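Local structure of tyrosine specific protein phosphatase, putative (Trypanosoma brucei, 3M4U) at residues A[24-27]-A[28-32]; A[104-107]-A[108-112]. The protein is a protein tyrosine phosphatase and life cycle switch of the parasite that dephosphorylates the nucleolar protein NOPP44/46. All coordinates share one frame; numbering follows the deposited sequence.

Interaction 1 (A[24-27]-A[28-32]); sequences EFVQ and LQRQE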
loop_
_atom_site.group_PDB
_atom_site.type_symbol
_atom_site.label_atom_id
_atom_site.label_comp_id
_atom_site.label_asym_id
_atom_site.label_seq_id
_atom_site.Cartn_x
_atom_site.Cartn_y
_atom_site.Cartn_z
ATOM N N GLU A 24 -0.986 -14.828 17.470
ATOM C CA GLU A 24 -0.066 -13.746 17.140
ATOM C C GLU A 24 -0.849 -12.511 16.698
ATOM O O GLU A 24 -0.556 -11.391 17.126
ATOM C CB GLU A 24 0.902 -14.159 16.032
ATOM C CG GLU A 24 2.078 -15.005 16.494
ATOM C CD GLU A 24 3.143 -15.137 15.425
ATOM O OE1 GLU A 24 2.801 -14.936 14.235
ATOM O OE2 GLU A 24 4.312 -15.439 15.766
ATOM N N PHE A 25 -1.848 -12.720 15.843
ATOM C CA PHE A 25 -2.585 -11.602 15.267
ATOM C C PHE A 25 -3.426 -10.875 16.317
ATOM O O PHE A 25 -3.432 -9.641 16.366
ATOM C CB PHE A 25 -3.446 -12.048 14.082
ATOM C CG PHE A 25 -3.945 -10.909 13.250
ATOM C CD1 PHE A 25 -3.047 -10.089 12.575
ATOM C CD2 PHE A 25 -5.306 -10.639 13.154
ATOM C CE1 PHE A 25 -3.497 -9.014 11.806
ATOM C CE2 PHE A 25 -5.774 -9.561 12.391
ATOM C CZ PHE A 25 -4.871 -8.748 11.718
ATOM N N VAL A 26 -4.129 -11.642 17.150
ATOM C CA VAL A 26 -4.852 -11.071 18.281
ATOM C C VAL A 26 -3.944 -10.136 19.087
ATOM O O VAL A 26 -4.326 -9.007 19.425
ATOM C CB VAL A 26 -5.409 -12.180 19.213
ATOM C CG1 VAL A 26 -5.977 -11.586 20.500
ATOM C CG2 VAL A 26 -6.458 -13.030 18.484
ATOM N N GLN A 27 -2.735 -10.603 19.385
ATOM C CA GLN A 27 -1.778 -9.781 20.118
ATOM C C GLN A 27 -1.417 -8.520 19.329
ATOM O O GLN A 27 -1.368 -7.412 19.890
ATOM C CB GLN A 27 -0.520 -10.582 20.468
ATOM C CG GLN A 27 0.582 -9.771 21.169
ATOM C CD GLN A 27 1.737 -10.644 21.709
ATOM O OE1 GLN A 27 2.910 -10.344 21.488
ATOM N NE2 GLN A 27 1.396 -11.717 22.426
ATOM N N LEU A 28 -1.160 -8.691 18.030
ATOM C CA LEU A 28 -0.822 -7.563 17.168
ATOM C C LEU A 28 -1.981 -6.550 17.099
ATOM O O LEU A 28 -1.755 -5.339 17.029
ATOM C CB LEU A 28 -0.414 -8.044 15.767
ATOM C CG LEU A 28 0.958 -8.714 15.595
ATOM C CD1 LEU A 28 1.052 -9.467 14.283
ATOM C CD2 LEU A 28 2.079 -7.703 15.707
ATOM N N GLN A 29 -3.220 -7.039 17.144
ATOM C CA GLN A 29 -4.358 -6.140 17.047
ATOM C C GLN A 29 -4.503 -5.231 18.277
ATOM O O GLN A 29 -4.851 -4.042 18.158
ATOM C CB GLN A 29 -5.645 -6.909 16.767
ATOM C CG GLN A 29 -5.756 -7.451 15.333
ATOM C CD GLN A 29 -5.720 -6.346 14.257
ATOM O OE1 GLN A 29 -4.758 -5.575 14.163
ATOM N NE2 GLN A 29 -6.766 -6.288 13.431
ATOM N N ARG A 30 -4.219 -5.774 19.454
ATOM C CA ARG A 30 -4.351 -4.990 20.680
ATOM C C ARG A 30 -3.075 -4.212 20.974
ATOM O O ARG A 30 -3.029 -3.404 21.897
ATOM C CB ARG A 30 -4.756 -5.868 21.873
ATOM C CG ARG A 30 -3.776 -6.993 22.206
ATOM C CD ARG A 30 -4.469 -8.071 23.028
ATOM N NE ARG A 30 -5.787 -8.362 22.469
ATOM C CZ ARG A 30 -6.776 -8.956 23.129
ATOM N NH1 ARG A 30 -6.607 -9.335 24.391
ATOM N NH2 ARG A 30 -7.940 -9.170 22.526
ATOM N N GLN A 31 -2.044 -4.450 20.175
ATOM C CA GLN A 31 -0.786 -3.747 20.362
ATOM C C GLN A 31 -0.997 -2.242 20.445
ATOM O O GLN A 31 -0.464 -1.578 21.346
ATOM C CB GLN A 31 0.187 -4.052 19.225
ATOM C CG GLN A 31 1.147 -2.907 18.957
ATOM C CD GLN A 31 2.173 -3.246 17.914
ATOM O OE1 GLN A 31 2.558 -4.414 17.763
ATOM N NE2 GLN A 31 2.635 -2.230 17.179
ATOM N N GLU A 32 -1.762 -1.698 19.501
ATOM C CA GLU A 32 -1.958 -0.252 19.447
ATOM C C GLU A 32 -3.331 0.112 20.003
ATOM O O GLU A 32 -4.337 -0.508 19.658
ATOM C CB GLU A 32 -1.787 0.286 18.009
ATOM C CG GLU A 32 -0.411 0.038 17.368
ATOM C CD GLU A 32 0.672 0.983 17.889
ATOM O OE1 GLU A 32 0.376 2.179 18.116
ATOM O OE2 GLU A 32 1.832 0.533 18.061
#
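E24, F25 and V26 pass their carbonyls to the amides of L28, Q29 and R30, so 24-27 runs on into 28-32 as one helix, which has given way to loop by E32. Q29 N to F25 O is the shortest of these bonds at 2.7 Å, while R30 N to V26 O spans 3.2 Å; Q29 N also makes a weak i to i-3 bond to V26 O, as R30 N does to Q27 O. One turn apart, F25 and Q29 overlap on the same flank. Q29 chi1 (-73°) sets CG over a face of the F25 ring as a CH-pi contact, 4.0 Å from the centroid; the bend at chi2 then turns the amide toward CZ. The amide reaches past the ring's edge, NE2 lying 3.5 Å from F25 CZ and the two planes 32° apart. OE1 is taken by K267, which fixes the amide's outer end. On another flank V26 and R30 run side by side: V26 CG1 sits over one guanidinium face, 3.7 Å from R30 NH2. R30 CG stands between its backbone N and carbonyl carbon (chi1 60°), and a further bend at chi3 brings the guanidinium back over V26. L28 tucks its CG against E24 O at 3.4 Å, and its CD1 approaches F25 CD1 obliquely. The E24 carboxylate is held by R20 and by the hydroxyls of Y280 and Y284. The flank bearing F25 and L28 packs helix 14-31 against two later helices: L28 rests on Y260, V263 and A264 of helix 258-269, and F25 on L277 and Y280 of helix 277-290.

Interaction 2 (A[104-107]-A[108-112]); sequences PDFL and ETLSE
L110 folds back over F106, one turn earlier in the helix formed by 104-107 and 108-112. From CB, which lies 3.6 Å from L107 O, the L110 side chain bends towards the N-terminal end of the helix because CG stands beside its own backbone N (chi1 -53°). CG passes 3.3 Å from F106 O, the carbonyl that accepts the L110 amide, and lies over one face of the F106 ring. At the tip CD1 meets F106 CE2 at 3.8 Å and comes loosely up to L107 CD2, while CD2 stays near F106 O. L110 also packs on I179 of strand 172-180, and the F106 ring meets Y135 edge-to-face.

D105 O is gripped twice by T109: the backbone N bonds at 3.0 Å and the hydroxyl OG1 donates at 2.9 Å, the two arriving from opposite faces of the carbonyl plane. The hydroxyl of this buried threonine is thereby satisfied within the helix itself.

On the polar flank D105 and E108 extend side by side, their carboxylate planes 50° apart and OD1 only 3.9 Å from OE1. A water eases this like-charge approach by donating to both, at 2.8 Å to D105 OD1 and 2.7 Å to E108 OE1. Salt bridges from K48 to D105 and from R75 to E108 probably offset the paired negative charge further.

L107 rests on F146, I154 and V156, and S111 joins L110 on I179, so helix 103-112 lies against strands 143-146, 154-158 and 172-180. It is the connection of a beta-alpha-beta crossover from strand 92-95 to the parallel strand 117-120, with strand 225-228 between them in the mixed sheet of the tyrosine phosphatase fold.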
loop_
_atom_site.group_PDB
_atom_site.type_symbol
_atom_site.label_atom_id
_atom_site.label_comp_id
_atom_site.label_asym_id
_atom_site.label_seq_id
_atom_site.Cartn_x
_atom_site.Cartn_y
_atom_site.Cartn_z
ATOM N N PRO A 104 -6.016 16.669 -5.995
ATOM C CA PRO A 104 -4.957 17.664 -6.253
ATOM C C PRO A 104 -3.806 17.525 -5.259
ATOM O O PRO A 104 -2.649 17.567 -5.664
ATOM C CB PRO A 104 -5.673 19.014 -6.071
ATOM C CG PRO A 104 -7.120 18.714 -6.394
ATOM C CD PRO A 104 -7.363 17.277 -5.944
ATOM N N ASP A 105 -4.117 17.341 -3.978
ATOM C CA ASP A 105 -3.081 17.123 -2.965
ATOM C C ASP A 105 -2.270 15.843 -3.215
ATOM O O ASP A 105 -1.050 15.829 -3.049
ATOM C CB ASP A 105 -3.710 17.090 -1.576
ATOM C CG ASP A 105 -3.856 18.484 -0.964
ATOM O OD1 ASP A 105 -3.171 19.433 -1.429
ATOM O OD2 ASP A 105 -4.636 18.622 0.004
ATOM N N PHE A 106 -2.962 14.777 -3.615
ATOM C CA PHE A 106 -2.338 13.494 -3.931
ATOM C C PHE A 106 -1.363 13.666 -5.099
ATOM O O PHE A 106 -0.155 13.395 -4.986
ATOM C CB PHE A 106 -3.435 12.469 -4.278
ATOM C CG PHE A 106 -2.917 11.085 -4.582
ATOM C CD1 PHE A 106 -2.518 10.227 -3.557
ATOM C CD2 PHE A 106 -2.850 10.631 -5.889
ATOM C CE1 PHE A 106 -2.058 8.949 -3.834
ATOM C CE2 PHE A 106 -2.392 9.356 -6.173
ATOM C CZ PHE A 106 -1.992 8.511 -5.143
ATOM N N LEU A 107 -1.899 14.129 -6.225
ATOM C CA LEU A 107 -1.089 14.388 -7.404
ATOM C C LEU A 107 0.051 15.350 -7.105
ATOM O O LEU A 107 1.162 15.152 -7.592
ATOM C CB LEU A 107 -1.950 14.965 -8.518
ATOM C CG LEU A 107 -3.121 14.085 -8.933
ATOM C CD1 LEU A 107 -3.890 14.789 -10.043
ATOM C CD2 LEU A 107 -2.621 12.696 -9.357
ATOM N N GLU A 108 -0.222 16.396 -6.322
ATOM C CA GLU A 108 0.792 17.418 -6.064
ATOM C C GLU A 108 1.962 16.788 -5.339
ATOM O O GLU A 108 3.127 17.088 -5.603
ATOM C CB GLU A 108 0.242 18.572 -5.219
ATOM C CG GLU A 108 1.341 19.299 -4.444
ATOM C CD GLU A 108 0.882 20.611 -3.808
ATOM O OE1 GLU A 108 -0.349 20.851 -3.730
ATOM O OE2 GLU A 108 1.765 21.398 -3.379
ATOM N N THR A 109 1.629 15.896 -4.419
ATOM C CA THR A 109 2.640 15.252 -3.615
ATOM C C THR A 109 3.525 14.374 -4.491
ATOM O O THR A 109 4.757 14.449 -4.427
ATOM C CB THR A 109 1.990 14.473 -2.467
ATOM O OG1 THR A 109 1.434 15.411 -1.533
ATOM C CG2 THR A 109 3.017 13.628 -1.755
ATOM N N LEU A 110 2.899 13.570 -5.340
ATOM C CA LEU A 110 3.669 12.748 -6.256
ATOM C C LEU A 110 4.690 13.615 -7.029
ATOM O O LEU A 110 5.836 13.201 -7.236
ATOM C CB LEU A 110 2.749 11.987 -7.219
ATOM C CG LEU A 110 1.604 11.141 -6.657
ATOM C CD1 LEU A 110 0.900 10.404 -7.786
ATOM C CD2 LEU A 110 2.102 10.146 -5.614
ATOM N N SER A 111 4.281 14.816 -7.440
ATOM C CA SER A 111 5.184 15.704 -8.177
ATOM C C SER A 111 6.213 16.337 -7.251
ATOM O O SER A 111 7.421 16.244 -7.483
ATOM C CB SER A 111 4.402 16.792 -8.919
ATOM O OG SER A 111 5.275 17.683 -9.591
ATOM N N GLU A 112 5.719 16.969 -6.196
ATOM C CA GLU A 112 6.570 17.605 -5.199
ATOM C C GLU A 112 7.660 16.659 -4.670
ATOM O O GLU A 112 8.839 17.014 -4.653
ATOM C CB GLU A 112 5.698 18.178 -4.066
ATOM C CG GLU A 112 6.385 18.275 -2.696
ATOM C CD GLU A 112 7.258 19.515 -2.522
ATOM O OE1 GLU A 112 7.223 20.103 -1.416
ATOM O OE2 GLU A 112 7.976 19.903 -3.476
HETATM O O HOH W 1 -2.973 20.577 -4.000
#

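Overall arrangement
From the N terminus, helix 14-31 comes first and holds interaction 1 near its C-terminal end. The chain then passes through helix 40-44 and strands 61-62, 81-84 and 92-95 before helix 103-112 brings in interaction 2. Each contact closes nothing longer than a helical turn, and the two stand in series, neither nested nor crossed. The centres of interaction 1 and interaction 2 are about 34 Å apart, on opposite sides of the chain's centre. The nearest atoms of interaction 1 and interaction 2 are about 23 Å apart. Interaction 1 belongs to the helical side, where the N-terminal helix meets helices 258-269 and 277-290; interaction 2 belongs to the sheet side, against strands 143-146, 154-158 and 172-180.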